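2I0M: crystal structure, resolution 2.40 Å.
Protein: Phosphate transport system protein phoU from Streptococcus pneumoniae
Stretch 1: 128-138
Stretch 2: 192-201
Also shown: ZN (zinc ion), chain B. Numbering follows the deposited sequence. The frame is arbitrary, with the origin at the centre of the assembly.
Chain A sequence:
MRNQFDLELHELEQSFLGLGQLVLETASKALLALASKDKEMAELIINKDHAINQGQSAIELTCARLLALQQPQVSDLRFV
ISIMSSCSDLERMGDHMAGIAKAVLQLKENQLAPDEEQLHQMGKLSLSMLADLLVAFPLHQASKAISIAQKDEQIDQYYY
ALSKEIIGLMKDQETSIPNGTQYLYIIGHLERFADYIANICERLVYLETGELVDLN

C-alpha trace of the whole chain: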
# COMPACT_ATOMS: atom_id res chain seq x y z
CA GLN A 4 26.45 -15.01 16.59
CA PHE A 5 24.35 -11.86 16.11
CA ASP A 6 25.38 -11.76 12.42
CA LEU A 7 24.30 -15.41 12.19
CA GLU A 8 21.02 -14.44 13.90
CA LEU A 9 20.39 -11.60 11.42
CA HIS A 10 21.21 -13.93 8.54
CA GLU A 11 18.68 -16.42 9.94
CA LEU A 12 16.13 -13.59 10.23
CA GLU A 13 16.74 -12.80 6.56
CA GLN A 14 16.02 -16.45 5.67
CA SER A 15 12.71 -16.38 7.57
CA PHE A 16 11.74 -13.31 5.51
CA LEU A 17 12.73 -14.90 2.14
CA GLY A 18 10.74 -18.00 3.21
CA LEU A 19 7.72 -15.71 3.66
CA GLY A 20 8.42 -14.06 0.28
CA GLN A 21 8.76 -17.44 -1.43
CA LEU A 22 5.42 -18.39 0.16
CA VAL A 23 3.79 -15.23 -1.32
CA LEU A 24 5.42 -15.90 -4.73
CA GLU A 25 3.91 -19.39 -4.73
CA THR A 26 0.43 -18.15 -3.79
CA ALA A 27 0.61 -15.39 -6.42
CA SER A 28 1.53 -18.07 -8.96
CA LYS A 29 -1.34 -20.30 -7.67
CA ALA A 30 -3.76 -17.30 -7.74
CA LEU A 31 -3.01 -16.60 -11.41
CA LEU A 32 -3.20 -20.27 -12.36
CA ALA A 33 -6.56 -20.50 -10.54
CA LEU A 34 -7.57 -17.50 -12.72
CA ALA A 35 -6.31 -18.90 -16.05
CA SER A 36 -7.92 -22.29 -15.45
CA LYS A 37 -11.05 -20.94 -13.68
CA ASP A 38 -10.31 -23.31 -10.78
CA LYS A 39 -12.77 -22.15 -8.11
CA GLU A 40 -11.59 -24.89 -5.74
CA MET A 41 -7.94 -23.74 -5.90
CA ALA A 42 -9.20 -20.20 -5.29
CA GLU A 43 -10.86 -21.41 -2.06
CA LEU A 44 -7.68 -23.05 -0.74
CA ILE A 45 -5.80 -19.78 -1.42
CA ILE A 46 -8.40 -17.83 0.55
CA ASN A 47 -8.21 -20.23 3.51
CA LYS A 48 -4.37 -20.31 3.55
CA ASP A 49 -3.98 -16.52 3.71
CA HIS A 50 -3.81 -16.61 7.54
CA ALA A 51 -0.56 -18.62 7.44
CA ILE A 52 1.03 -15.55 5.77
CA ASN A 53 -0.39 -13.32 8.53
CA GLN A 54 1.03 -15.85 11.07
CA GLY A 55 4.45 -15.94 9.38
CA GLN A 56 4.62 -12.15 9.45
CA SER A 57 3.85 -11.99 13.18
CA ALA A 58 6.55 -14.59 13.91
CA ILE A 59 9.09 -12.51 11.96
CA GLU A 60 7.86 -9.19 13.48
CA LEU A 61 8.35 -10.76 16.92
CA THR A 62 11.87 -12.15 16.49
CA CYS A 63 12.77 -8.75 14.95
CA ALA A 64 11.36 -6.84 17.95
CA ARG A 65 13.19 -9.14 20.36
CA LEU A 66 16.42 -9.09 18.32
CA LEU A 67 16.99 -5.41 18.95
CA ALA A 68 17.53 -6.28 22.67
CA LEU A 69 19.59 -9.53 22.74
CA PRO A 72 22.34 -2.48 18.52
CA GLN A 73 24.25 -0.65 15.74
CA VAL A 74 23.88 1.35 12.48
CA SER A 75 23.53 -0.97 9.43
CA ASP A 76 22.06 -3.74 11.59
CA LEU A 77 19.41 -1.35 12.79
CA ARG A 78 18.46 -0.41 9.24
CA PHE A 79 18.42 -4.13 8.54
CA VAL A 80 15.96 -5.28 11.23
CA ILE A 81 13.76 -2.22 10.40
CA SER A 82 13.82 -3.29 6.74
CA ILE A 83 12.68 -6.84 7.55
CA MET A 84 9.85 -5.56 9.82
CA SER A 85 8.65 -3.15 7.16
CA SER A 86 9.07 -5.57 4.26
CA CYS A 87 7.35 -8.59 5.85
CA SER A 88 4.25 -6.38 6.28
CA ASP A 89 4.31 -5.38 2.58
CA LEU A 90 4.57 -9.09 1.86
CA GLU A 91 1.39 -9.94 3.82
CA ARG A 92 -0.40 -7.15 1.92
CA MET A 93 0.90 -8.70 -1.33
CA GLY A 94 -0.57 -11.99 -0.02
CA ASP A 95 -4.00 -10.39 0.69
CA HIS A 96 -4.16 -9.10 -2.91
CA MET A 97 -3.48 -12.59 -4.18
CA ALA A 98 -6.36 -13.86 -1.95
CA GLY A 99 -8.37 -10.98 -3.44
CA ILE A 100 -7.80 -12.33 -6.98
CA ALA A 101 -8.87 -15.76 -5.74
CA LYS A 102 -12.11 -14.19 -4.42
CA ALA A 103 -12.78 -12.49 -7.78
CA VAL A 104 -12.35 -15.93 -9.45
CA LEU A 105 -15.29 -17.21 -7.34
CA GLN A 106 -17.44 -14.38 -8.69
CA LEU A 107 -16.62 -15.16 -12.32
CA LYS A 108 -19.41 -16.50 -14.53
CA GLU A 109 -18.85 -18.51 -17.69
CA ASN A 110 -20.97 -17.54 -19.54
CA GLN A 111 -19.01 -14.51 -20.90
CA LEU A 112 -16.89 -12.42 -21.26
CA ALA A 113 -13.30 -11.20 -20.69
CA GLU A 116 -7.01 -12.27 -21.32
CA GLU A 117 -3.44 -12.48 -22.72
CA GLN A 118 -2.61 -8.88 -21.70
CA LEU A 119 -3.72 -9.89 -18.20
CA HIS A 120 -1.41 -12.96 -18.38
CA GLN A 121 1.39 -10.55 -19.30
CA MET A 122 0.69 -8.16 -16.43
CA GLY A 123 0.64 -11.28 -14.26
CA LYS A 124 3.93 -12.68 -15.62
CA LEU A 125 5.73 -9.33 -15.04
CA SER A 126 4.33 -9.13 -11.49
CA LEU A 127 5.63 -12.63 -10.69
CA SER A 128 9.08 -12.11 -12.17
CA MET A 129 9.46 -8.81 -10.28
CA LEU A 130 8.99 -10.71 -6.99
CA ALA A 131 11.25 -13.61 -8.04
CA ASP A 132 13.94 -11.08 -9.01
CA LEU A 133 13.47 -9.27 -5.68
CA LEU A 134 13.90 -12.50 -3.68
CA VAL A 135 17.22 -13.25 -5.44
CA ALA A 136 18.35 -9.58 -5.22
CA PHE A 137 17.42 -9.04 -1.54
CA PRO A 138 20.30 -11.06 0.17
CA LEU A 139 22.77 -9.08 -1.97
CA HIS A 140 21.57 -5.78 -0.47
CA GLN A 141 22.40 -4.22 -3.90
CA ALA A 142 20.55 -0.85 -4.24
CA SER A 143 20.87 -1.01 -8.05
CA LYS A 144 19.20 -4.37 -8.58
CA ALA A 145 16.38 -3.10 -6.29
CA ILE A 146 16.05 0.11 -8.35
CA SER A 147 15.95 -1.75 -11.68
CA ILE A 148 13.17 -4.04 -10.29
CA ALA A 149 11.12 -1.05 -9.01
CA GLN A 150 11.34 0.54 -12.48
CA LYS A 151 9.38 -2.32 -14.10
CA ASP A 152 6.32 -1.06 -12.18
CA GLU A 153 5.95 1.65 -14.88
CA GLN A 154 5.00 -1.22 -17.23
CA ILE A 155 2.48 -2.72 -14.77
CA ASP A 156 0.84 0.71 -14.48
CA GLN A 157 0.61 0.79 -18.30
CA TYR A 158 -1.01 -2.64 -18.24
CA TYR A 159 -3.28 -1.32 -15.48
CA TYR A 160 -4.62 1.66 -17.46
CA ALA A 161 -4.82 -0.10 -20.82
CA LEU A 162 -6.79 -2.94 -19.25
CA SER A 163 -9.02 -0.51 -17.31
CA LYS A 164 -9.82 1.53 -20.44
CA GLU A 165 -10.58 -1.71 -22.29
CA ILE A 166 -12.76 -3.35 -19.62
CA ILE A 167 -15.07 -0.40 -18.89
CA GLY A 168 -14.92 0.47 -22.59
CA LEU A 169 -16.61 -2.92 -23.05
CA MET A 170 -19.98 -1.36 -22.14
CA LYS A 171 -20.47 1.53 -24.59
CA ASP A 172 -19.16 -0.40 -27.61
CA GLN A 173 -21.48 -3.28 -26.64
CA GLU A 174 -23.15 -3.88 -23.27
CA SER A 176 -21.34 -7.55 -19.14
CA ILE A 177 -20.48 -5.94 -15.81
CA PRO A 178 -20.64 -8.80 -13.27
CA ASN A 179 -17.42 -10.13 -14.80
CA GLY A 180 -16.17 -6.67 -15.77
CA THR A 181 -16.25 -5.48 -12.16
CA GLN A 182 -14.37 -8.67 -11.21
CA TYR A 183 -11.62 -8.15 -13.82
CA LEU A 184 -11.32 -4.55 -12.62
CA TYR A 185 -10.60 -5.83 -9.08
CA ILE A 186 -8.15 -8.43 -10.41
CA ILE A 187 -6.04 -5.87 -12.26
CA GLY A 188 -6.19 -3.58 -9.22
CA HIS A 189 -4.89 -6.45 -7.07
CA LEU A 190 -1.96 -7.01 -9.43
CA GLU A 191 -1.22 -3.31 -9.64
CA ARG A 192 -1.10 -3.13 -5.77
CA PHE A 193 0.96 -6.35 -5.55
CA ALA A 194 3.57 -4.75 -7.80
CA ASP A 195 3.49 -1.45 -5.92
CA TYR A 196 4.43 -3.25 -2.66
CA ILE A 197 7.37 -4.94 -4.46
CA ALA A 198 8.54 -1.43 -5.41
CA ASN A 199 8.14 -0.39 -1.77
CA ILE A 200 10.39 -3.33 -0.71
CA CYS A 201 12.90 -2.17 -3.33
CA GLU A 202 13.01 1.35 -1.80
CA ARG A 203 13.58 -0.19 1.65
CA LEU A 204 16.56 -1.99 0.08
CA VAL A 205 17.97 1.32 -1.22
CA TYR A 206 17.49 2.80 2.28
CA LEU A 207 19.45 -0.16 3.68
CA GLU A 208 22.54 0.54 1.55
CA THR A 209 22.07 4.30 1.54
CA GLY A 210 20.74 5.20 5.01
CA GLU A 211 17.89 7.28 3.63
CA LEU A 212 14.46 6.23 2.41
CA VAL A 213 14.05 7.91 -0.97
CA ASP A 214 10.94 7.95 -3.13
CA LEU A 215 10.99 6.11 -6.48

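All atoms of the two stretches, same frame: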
# COMPACT_ATOMS: atom_id res chain seq x y z
N SER A 128 7.64 -12.09 -11.97
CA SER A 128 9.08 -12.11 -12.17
C SER A 128 9.75 -10.99 -11.36
O SER A 128 10.87 -11.15 -10.90
CB SER A 128 9.46 -12.07 -13.65
OG SER A 128 9.37 -10.77 -14.17
N MET A 129 9.03 -9.89 -11.17
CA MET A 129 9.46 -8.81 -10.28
C MET A 129 9.71 -9.34 -8.87
O MET A 129 10.74 -9.01 -8.27
CB MET A 129 8.43 -7.68 -10.26
CG MET A 129 8.55 -6.60 -11.37
SD MET A 129 7.11 -5.45 -11.41
CE MET A 129 7.49 -4.43 -10.00
N LEU A 130 8.79 -10.15 -8.33
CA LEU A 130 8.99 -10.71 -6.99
C LEU A 130 10.13 -11.72 -6.95
O LEU A 130 10.92 -11.73 -6.01
CB LEU A 130 7.71 -11.35 -6.46
CG LEU A 130 7.76 -11.91 -5.04
CD1 LEU A 130 8.20 -10.81 -4.03
CD2 LEU A 130 6.41 -12.48 -4.63
N ALA A 131 10.20 -12.59 -7.96
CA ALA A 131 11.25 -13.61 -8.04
C ALA A 131 12.63 -12.95 -8.13
O ALA A 131 13.58 -13.39 -7.48
CB ALA A 131 11.01 -14.53 -9.22
N ASP A 132 12.72 -11.91 -8.95
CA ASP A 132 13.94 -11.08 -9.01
C ASP A 132 14.28 -10.46 -7.65
O ASP A 132 15.41 -10.56 -7.19
CB ASP A 132 13.80 -10.00 -10.08
CG ASP A 132 13.83 -10.57 -11.51
OD1 ASP A 132 14.14 -11.76 -11.72
OD2 ASP A 132 13.53 -9.80 -12.44
N LEU A 133 13.29 -9.88 -6.99
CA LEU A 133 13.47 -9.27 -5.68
C LEU A 133 14.03 -10.26 -4.67
O LEU A 133 14.98 -9.96 -3.97
CB LEU A 133 12.17 -8.64 -5.17
CG LEU A 133 12.19 -8.05 -3.75
CD1 LEU A 133 13.22 -6.91 -3.62
CD2 LEU A 133 10.81 -7.58 -3.31
N LEU A 134 13.43 -11.45 -4.59
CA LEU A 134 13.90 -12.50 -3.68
C LEU A 134 15.35 -12.93 -3.89
O LEU A 134 16.05 -13.19 -2.91
CB LEU A 134 12.95 -13.71 -3.67
CG LEU A 134 11.52 -13.35 -3.26
CD1 LEU A 134 10.71 -14.61 -3.06
CD2 LEU A 134 11.45 -12.48 -2.00
N VAL A 135 15.80 -13.00 -5.14
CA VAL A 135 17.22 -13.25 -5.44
C VAL A 135 18.08 -12.02 -5.09
O VAL A 135 19.16 -12.16 -4.50
CB VAL A 135 17.43 -13.63 -6.93
CG1 VAL A 135 18.91 -13.80 -7.26
CG2 VAL A 135 16.66 -14.90 -7.30
N ALA A 136 17.61 -10.83 -5.46
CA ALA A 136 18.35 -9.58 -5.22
C ALA A 136 18.48 -9.21 -3.73
O ALA A 136 19.48 -8.62 -3.34
CB ALA A 136 17.70 -8.43 -5.98
N PHE A 137 17.49 -9.55 -2.91
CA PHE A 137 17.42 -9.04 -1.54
C PHE A 137 18.65 -9.38 -0.66
O PHE A 137 19.19 -8.48 -0.02
CB PHE A 137 16.09 -9.46 -0.88
CG PHE A 137 15.77 -8.71 0.37
CD1 PHE A 137 14.79 -7.73 0.37
CD2 PHE A 137 16.44 -9.00 1.57
CE1 PHE A 137 14.48 -7.01 1.55
CE2 PHE A 137 16.15 -8.28 2.75
CZ PHE A 137 15.16 -7.29 2.74
N PRO A 138 19.08 -10.66 -0.61
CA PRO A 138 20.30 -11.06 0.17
C PRO A 138 21.59 -10.33 -0.24
O PRO A 138 22.52 -10.24 0.57
CB PRO A 138 20.45 -12.56 -0.12
CG PRO A 138 19.15 -13.01 -0.60
CD PRO A 138 18.45 -11.83 -1.24
N ARG A 192 -1.51 -3.27 -7.19
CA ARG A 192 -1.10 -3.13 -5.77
C ARG A 192 0.03 -4.07 -5.36
O ARG A 192 0.99 -3.63 -4.72
CB ARG A 192 -2.28 -3.35 -4.81
CG ARG A 192 -3.42 -2.40 -4.95
CD ARG A 192 -3.03 -1.01 -4.52
NE ARG A 192 -3.18 -0.83 -3.07
CZ ARG A 192 -2.20 -1.03 -2.20
NH1 ARG A 192 -0.99 -1.40 -2.62
NH2 ARG A 192 -2.42 -0.85 -0.91
N PHE A 193 -0.10 -5.34 -5.70
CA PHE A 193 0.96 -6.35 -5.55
C PHE A 193 2.31 -5.80 -5.99
O PHE A 193 3.28 -5.84 -5.24
CB PHE A 193 0.61 -7.59 -6.38
CG PHE A 193 1.53 -8.75 -6.21
CD1 PHE A 193 1.37 -9.64 -5.15
CD2 PHE A 193 2.52 -9.01 -7.15
CE1 PHE A 193 2.22 -10.76 -5.02
CE2 PHE A 193 3.38 -10.11 -7.02
CZ PHE A 193 3.22 -10.99 -5.95
N ALA A 194 2.34 -5.26 -7.21
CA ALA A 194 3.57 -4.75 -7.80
C ALA A 194 4.07 -3.46 -7.13
O ALA A 194 5.27 -3.25 -7.01
CB ALA A 194 3.39 -4.55 -9.31
N ASP A 195 3.15 -2.62 -6.69
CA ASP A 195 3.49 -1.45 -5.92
C ASP A 195 4.22 -1.81 -4.62
O ASP A 195 5.23 -1.18 -4.29
CB ASP A 195 2.23 -0.65 -5.60
CG ASP A 195 1.91 0.39 -6.66
OD1 ASP A 195 2.80 0.73 -7.47
OD2 ASP A 195 0.75 0.89 -6.67
N TYR A 196 3.71 -2.79 -3.87
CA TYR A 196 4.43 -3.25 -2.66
C TYR A 196 5.85 -3.78 -2.92
O TYR A 196 6.75 -3.54 -2.13
CB TYR A 196 3.62 -4.28 -1.86
CG TYR A 196 2.44 -3.68 -1.14
CD1 TYR A 196 2.61 -2.73 -0.13
CD2 TYR A 196 1.13 -4.04 -1.49
CE1 TYR A 196 1.51 -2.15 0.54
CE2 TYR A 196 0.03 -3.46 -0.84
CZ TYR A 196 0.23 -2.53 0.17
OH TYR A 196 -0.85 -1.97 0.82
N ILE A 197 6.03 -4.51 -4.02
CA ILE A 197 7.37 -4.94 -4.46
C ILE A 197 8.31 -3.73 -4.60
O ILE A 197 9.47 -3.78 -4.16
CB ILE A 197 7.32 -5.72 -5.80
CG1 ILE A 197 6.55 -7.04 -5.61
CG2 ILE A 197 8.72 -5.98 -6.35
CD1 ILE A 197 6.17 -7.74 -6.90
N ALA A 198 7.80 -2.66 -5.22
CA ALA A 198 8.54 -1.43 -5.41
C ALA A 198 8.88 -0.78 -4.06
O ALA A 198 10.00 -0.32 -3.86
CB ALA A 198 7.72 -0.45 -6.29
N ASN A 199 7.91 -0.74 -3.15
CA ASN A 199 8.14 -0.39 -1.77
C ASN A 199 9.25 -1.22 -1.09
O ASN A 199 10.03 -0.66 -0.33
CB ASN A 199 6.83 -0.48 -0.97
CG ASN A 199 5.86 0.68 -1.26
OD1 ASN A 199 4.63 0.53 -1.16
ND2 ASN A 199 6.42 1.84 -1.62
N ILE A 200 9.36 -2.51 -1.37
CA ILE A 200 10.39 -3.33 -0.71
C ILE A 200 11.75 -2.98 -1.30
O ILE A 200 12.74 -2.88 -0.58
CB ILE A 200 10.11 -4.85 -0.77
CG1 ILE A 200 8.77 -5.19 -0.08
CG2 ILE A 200 11.24 -5.64 -0.10
CD1 ILE A 200 8.30 -6.60 -0.31
N CYS A 201 11.75 -2.73 -2.61
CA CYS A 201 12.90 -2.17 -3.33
C CYS A 201 13.46 -0.88 -2.74
O CYS A 201 14.66 -0.77 -2.55
CB CYS A 201 12.55 -2.00 -4.82
SG CYS A 201 12.34 -3.57 -5.73
ZN ZN B . 1.82 0.64 -9.79

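Ile 197 sits at the centre of this contact, its CA-to-CB bond directed toward the neighbouring helix and its side chain reaching three residues there. With chi1 m and chi2 t, the side chain extends so that CD1 lies 4.0 Å from CB of Met 129 and 3.9 Å from CB of Leu 130, close to the neighbouring backbone as well: the same CD1 is 3.8 Å from N of Leu 130. The other branch of the isoleucine is also used, CG2 lying 4.0 Å from CD2 of Leu 133. A beta-branched residue suits this place because branching at CB gives it two apolar arms and a broad surface close to its backbone.

Leu 133 is the counterpart on the first helix. It points toward the second stretch in the t, p rotamer. Its CD2 lies 3.8 Å from CG2 of Ile 200, as well as packing against Ile 197, and its CD1 lies 4.0 Å from SG of Cys 201, with both methyls close to Ile 200. The small sulfur side chain fills this place with little bulk.

The helices run nearly parallel, at 21°, with their axes 10.1 Å apart at closest approach. Side chains therefore fill the space between them, and contacts advance along both helices in the same order. Toward the N-terminal end, Leu 130 leaves its CA sideways, yet CD2 comes within 3.8 Å of CZ of Phe 193, whose CA-to-CB bond is also sideways but whose ring end comes nearer. At the other end, Phe 137 repeats the device: its long side chain carries CE1 to 3.9 Å from CG2 of Ile 200, which lies at the ring edge, near its plane.

Met 129 lies towards the N-terminal end of the contact, with an unbranched chain. Its CE reaches 4.2 Å from CB of Ala 194 and 3.9 Å from the backbone O of Ala 194; alanine adds only a methyl here, and the terminal CE of Met 129 lies close to both that methyl and the carbonyl oxygen.

No hydrogen bond crosses between the stretches. The 419 Å² they bury, both sides summed, is covered by apolar packing, and each helix satisfies its backbone internally, as in Leu 133 N to Met 129 O at 3.0 Å. The charged side chains, and the amide and hydroxyl side chains, lie outside the contact. Asp 195 points away and binds the zinc ion through OD1 at 2.5 Å, with further ligands elsewhere in the structure. Arg 192 NH2 donates a hydrogen bond to Tyr 196 OH at 2.6 Å, pairing two buried polar groups one helical turn apart within their own helix.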